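Local coordinates for protein arylmalonate decarboxylase (Bordetella bronchiseptica, PDB 3IXL) that catalyses the enantioselective decarboxylation of 2-aryl-2-methylmalonates to 2-arylpropionates, releasing carbon dioxide, at residues Q65-V70 with T97-T102; E53-H58 with V91-A96. The protein carries 2 engineered substitutions. All coordinates share one frame; numbering follows the deposited sequence.

Contact 1 (Q65-V70 with T97-T102)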
# COMPACT_ATOMS: atom_id res chain seq x y z
N GLN A 65 -13.82 12.94 -13.04
CA GLN A 65 -13.43 12.07 -14.16
C GLN A 65 -14.24 10.78 -14.27
O GLN A 65 -14.03 9.99 -15.19
CB GLN A 65 -11.95 11.71 -14.06
CG GLN A 65 -11.01 12.87 -14.29
CD GLN A 65 -9.57 12.42 -14.23
OE1 GLN A 65 -8.90 12.29 -15.25
NE2 GLN A 65 -9.09 12.13 -13.03
N GLY A 66 -15.16 10.56 -13.34
CA GLY A 66 -16.05 9.40 -13.40
C GLY A 66 -15.59 8.19 -12.60
O GLY A 66 -16.15 7.10 -12.75
N ALA A 67 -14.58 8.37 -11.76
CA ALA A 67 -14.12 7.27 -10.91
C ALA A 67 -15.26 6.69 -10.08
O ALA A 67 -16.10 7.44 -9.57
CB ALA A 67 -13.01 7.74 -9.99
N ALA A 68 -15.28 5.37 -9.94
CA ALA A 68 -16.27 4.69 -9.11
C ALA A 68 -15.80 4.57 -7.66
O ALA A 68 -16.62 4.44 -6.74
CB ALA A 68 -16.60 3.32 -9.67
N VAL A 69 -14.48 4.57 -7.47
CA VAL A 69 -13.86 4.51 -6.14
C VAL A 69 -12.57 5.31 -6.20
O VAL A 69 -11.99 5.48 -7.29
CB VAL A 69 -13.54 3.06 -5.71
CG1 VAL A 69 -14.78 2.17 -5.72
CG2 VAL A 69 -12.50 2.48 -6.59
N VAL A 70 -12.13 5.83 -5.06
CA VAL A 70 -10.86 6.54 -4.99
C VAL A 70 -10.01 5.94 -3.88
O VAL A 70 -10.51 5.73 -2.77
CB VAL A 70 -11.08 8.04 -4.71
CG1 VAL A 70 -9.75 8.73 -4.45
CG2 VAL A 70 -11.81 8.69 -5.90
N THR A 97 -16.55 13.59 -2.26
CA THR A 97 -16.78 12.92 -3.55
C THR A 97 -18.12 12.19 -3.66
O THR A 97 -18.63 11.99 -4.77
CB THR A 97 -15.69 11.89 -3.84
OG1 THR A 97 -15.67 10.89 -2.80
CG2 THR A 97 -14.33 12.55 -3.93
N GLY A 98 -18.65 11.76 -2.53
CA GLY A 98 -19.80 10.87 -2.52
C GLY A 98 -19.48 9.45 -2.98
O GLY A 98 -20.38 8.68 -3.28
N LEU A 99 -18.19 9.12 -3.00
CA LEU A 99 -17.72 7.83 -3.52
C LEU A 99 -17.12 6.96 -2.44
O LEU A 99 -16.64 7.48 -1.44
CB LEU A 99 -16.62 8.05 -4.56
CG LEU A 99 -16.96 8.75 -5.88
CD1 LEU A 99 -15.69 8.86 -6.72
CD2 LEU A 99 -18.07 8.02 -6.64
N PRO A 100 -17.09 5.64 -2.66
CA PRO A 100 -16.29 4.77 -1.79
C PRO A 100 -14.83 5.21 -1.87
O PRO A 100 -14.28 5.34 -2.98
CB PRO A 100 -16.44 3.39 -2.42
CG PRO A 100 -17.69 3.48 -3.27
CD PRO A 100 -17.76 4.89 -3.74
N CYS A 101 -14.22 5.47 -0.73
CA CYS A 101 -12.83 5.89 -0.66
C CYS A 101 -12.06 5.00 0.28
O CYS A 101 -12.60 4.45 1.24
CB CYS A 101 -12.73 7.34 -0.19
SG CYS A 101 -13.37 8.54 -1.39
N THR A 102 -10.77 4.86 -0.00
CA THR A 102 -9.89 4.05 0.82
C THR A 102 -8.47 4.59 0.75
O THR A 102 -8.20 5.58 0.07
CB THR A 102 -9.97 2.57 0.41
OG1 THR A 102 -9.28 1.77 1.39
CG2 THR A 102 -9.42 2.33 -1.00
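Leu-99 reaches from the loop ahead of strand 101-103 onto the start of strand 67-72. Its CB points toward that segment without touching it; CG, anti to the carbonyl carbon (chi1 -65°), comes to 4.0 Å from Ala-67 O, and its two methyls lie near the same carbonyl oxygen. CD1 sits 3.2 Å from Ala-67 O, a tight methyl-to-carbonyl contact, and also meets Val-70 CG2 at 4.0 Å, the two side chains crossing at about a right angle. CD2 lies 3.6 Å from Ala-67 O and a little farther from the carbonyl of Ala-68. Next to it, Pro-100 sets CD 3.2 Å from Ala-68 O and lays CB against Val-69 CG1. Two backbone bonds then begin a parallel ladder: Val-70 N gives to Pro-100 O at 3.0 Å, and Thr-102 N to Val-70 O at 2.9 Å, so Val-70 grips the neighbouring strand on both sides of Cys-101. Strand 67-72 lies between 8-13 and the outermost strand 101-103 of the parallel sheet, joined to the latter by a beta-alpha-beta crossover through helix 83-97. Val-70 and Cys-101 face Met-93 of that helix, while Thr-102 OG1 is hydrogen-bonded to Asp-218 OD1 of helix 211-222.

Contact 2 (E53-H58 with V91-A96)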
# COMPACT_ATOMS: atom_id res chain seq x y z
N GLU A 53 -2.57 18.13 2.40
CA GLU A 53 -3.77 18.96 2.34
C GLU A 53 -4.45 18.94 0.98
O GLU A 53 -5.61 19.33 0.87
CB GLU A 53 -3.42 20.40 2.71
CG GLU A 53 -2.91 20.52 4.14
CD GLU A 53 -2.26 21.86 4.42
OE1 GLU A 53 -2.63 22.48 5.44
OE2 GLU A 53 -1.38 22.29 3.65
N SER A 54 -3.73 18.48 -0.04
CA SER A 54 -4.26 18.44 -1.40
C SER A 54 -5.00 17.15 -1.73
O SER A 54 -5.61 17.05 -2.79
CB SER A 54 -3.16 18.67 -2.42
OG SER A 54 -2.25 17.58 -2.47
N VAL A 55 -4.93 16.17 -0.84
CA VAL A 55 -5.54 14.87 -1.10
C VAL A 55 -7.02 14.99 -1.46
O VAL A 55 -7.47 14.41 -2.44
CB VAL A 55 -5.30 13.89 0.07
CG1 VAL A 55 -6.20 12.64 -0.07
CG2 VAL A 55 -3.83 13.49 0.11
N VAL A 56 -7.77 15.77 -0.69
CA VAL A 56 -9.21 15.92 -0.94
C VAL A 56 -9.50 16.49 -2.34
O VAL A 56 -10.41 16.03 -3.03
CB VAL A 56 -9.87 16.76 0.18
CG1 VAL A 56 -11.26 17.22 -0.23
CG2 VAL A 56 -9.94 15.95 1.46
N ASP A 57 -8.69 17.46 -2.77
CA ASP A 57 -8.87 18.05 -4.09
C ASP A 57 -8.60 17.05 -5.20
O ASP A 57 -9.28 17.05 -6.22
CB ASP A 57 -8.01 19.30 -4.26
CG ASP A 57 -8.43 20.43 -3.33
OD1 ASP A 57 -9.65 20.64 -3.12
OD2 ASP A 57 -7.53 21.10 -2.78
N HIS A 58 -7.60 16.19 -4.99
CA HIS A 58 -7.30 15.14 -5.97
C HIS A 58 -8.43 14.11 -6.02
O HIS A 58 -8.79 13.62 -7.09
CB HIS A 58 -5.96 14.47 -5.68
CG HIS A 58 -4.79 15.30 -6.10
ND1 HIS A 58 -4.29 15.28 -7.39
CD2 HIS A 58 -4.03 16.20 -5.42
CE1 HIS A 58 -3.27 16.12 -7.48
NE2 HIS A 58 -3.09 16.69 -6.30
N VAL A 91 -12.83 9.60 5.52
CA VAL A 91 -14.15 10.20 5.64
C VAL A 91 -14.21 11.53 4.90
O VAL A 91 -15.21 11.82 4.22
CB VAL A 91 -14.56 10.38 7.13
CG1 VAL A 91 -15.79 11.29 7.25
CG2 VAL A 91 -14.83 9.03 7.75
N ALA A 92 -13.16 12.34 5.01
CA ALA A 92 -13.10 13.62 4.30
C ALA A 92 -13.14 13.43 2.79
O ALA A 92 -13.83 14.17 2.09
CB ALA A 92 -11.87 14.42 4.71
N MET A 93 -12.40 12.44 2.30
CA MET A 93 -12.43 12.09 0.87
C MET A 93 -13.84 11.68 0.45
O MET A 93 -14.33 12.11 -0.59
CB MET A 93 -11.45 10.96 0.57
CG MET A 93 -9.99 11.35 0.74
SD MET A 93 -8.88 9.90 0.81
CE MET A 93 -9.04 9.29 -0.85
N ARG A 94 -14.48 10.85 1.26
CA ARG A 94 -15.82 10.38 0.93
C ARG A 94 -16.83 11.53 0.91
O ARG A 94 -17.66 11.63 0.01
CB ARG A 94 -16.26 9.28 1.89
CG ARG A 94 -17.61 8.70 1.53
CD ARG A 94 -17.64 7.19 1.55
NE ARG A 94 -17.92 6.63 2.87
CZ ARG A 94 -18.98 5.89 3.19
NH1 ARG A 94 -19.91 5.59 2.29
NH2 ARG A 94 -19.11 5.45 4.42
N GLU A 95 -16.75 12.42 1.90
CA GLU A 95 -17.68 13.56 1.96
C GLU A 95 -17.46 14.54 0.81
O GLU A 95 -18.40 15.21 0.38
CB GLU A 95 -17.63 14.24 3.34
CG GLU A 95 -18.20 13.36 4.46
CD GLU A 95 -18.32 14.07 5.83
OE1 GLU A 95 -18.29 15.31 5.87
OE2 GLU A 95 -18.48 13.36 6.85
N ALA A 96 -16.23 14.59 0.30
CA ALA A 96 -15.89 15.46 -0.83
C ALA A 96 -16.37 14.91 -2.17
O ALA A 96 -16.55 15.67 -3.11
CB ALA A 96 -14.40 15.70 -0.88
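Val-55 and Val-56, side by side in the first turn of helix 55-64, each meet a different part of helix 83-97. Val-55 comes first and turns inward: its CG1, anti to the backbone N (chi1 168°), lies 3.9 Å from Met-93 SD and 4.1 Å from Met-93 CG. One methyl thus touches the thioether at two successive atoms, and the two side chains cross obliquely. The methionine bends at chi3 (67°), which swings its CE out of line with the rest of the chain. The sheet side of this pair is Ile-12 of strand 8-13, touched by both, which places the two helices together on one face of the parallel sheet.

Val-56 follows and forks over the outer side of the interface. CG1 meets Ala-96 CB at 3.5 Å, a close approach for two methyl groups, while CG2 reaches Ala-92 CB at 4.1 Å. The two alanines are one helical turn apart, and each presents its CB toward helix 55-64, so the valine spans the turn between them. Their small side chains let the backbones come near: the CA atoms of Val-56 and Met-93 are only 5.3 Å apart.

All the side-chain contacts between 53-58 and 91-96 are apolar, made by methyls and a thioether. The two helices are therefore held here by shape and by dispersion rather than by directional bonds, while backbone hydrogen bonds such as Ala-96 N to Ala-92 O and His-58 N to Ser-54 O stay within each segment.

In the fold
Both contacts join the same two helix-strand units, helix 55-64 with strand 67-72 and helix 83-97 with strand 101-103, at two levels of one layered fold. Contact 1 is the sheet level: mostly buried, and combining directional backbone bonds with apolar packing. Contact 2 is the helix layer packed on it, only partly buried, and relies on apolar packing alone. Met-93 connects the levels, with CE 3.7 Å from Val-70 CG1 and CB 3.7 Å from Cys-101 SG. The centres of contact 1 and contact 2 are about 10 Å apart. Neither belongs to the phenylacetate pocket; the side chains of Val-55 and Thr-102 are about 12 and 13 Å from the bound phenylacetate.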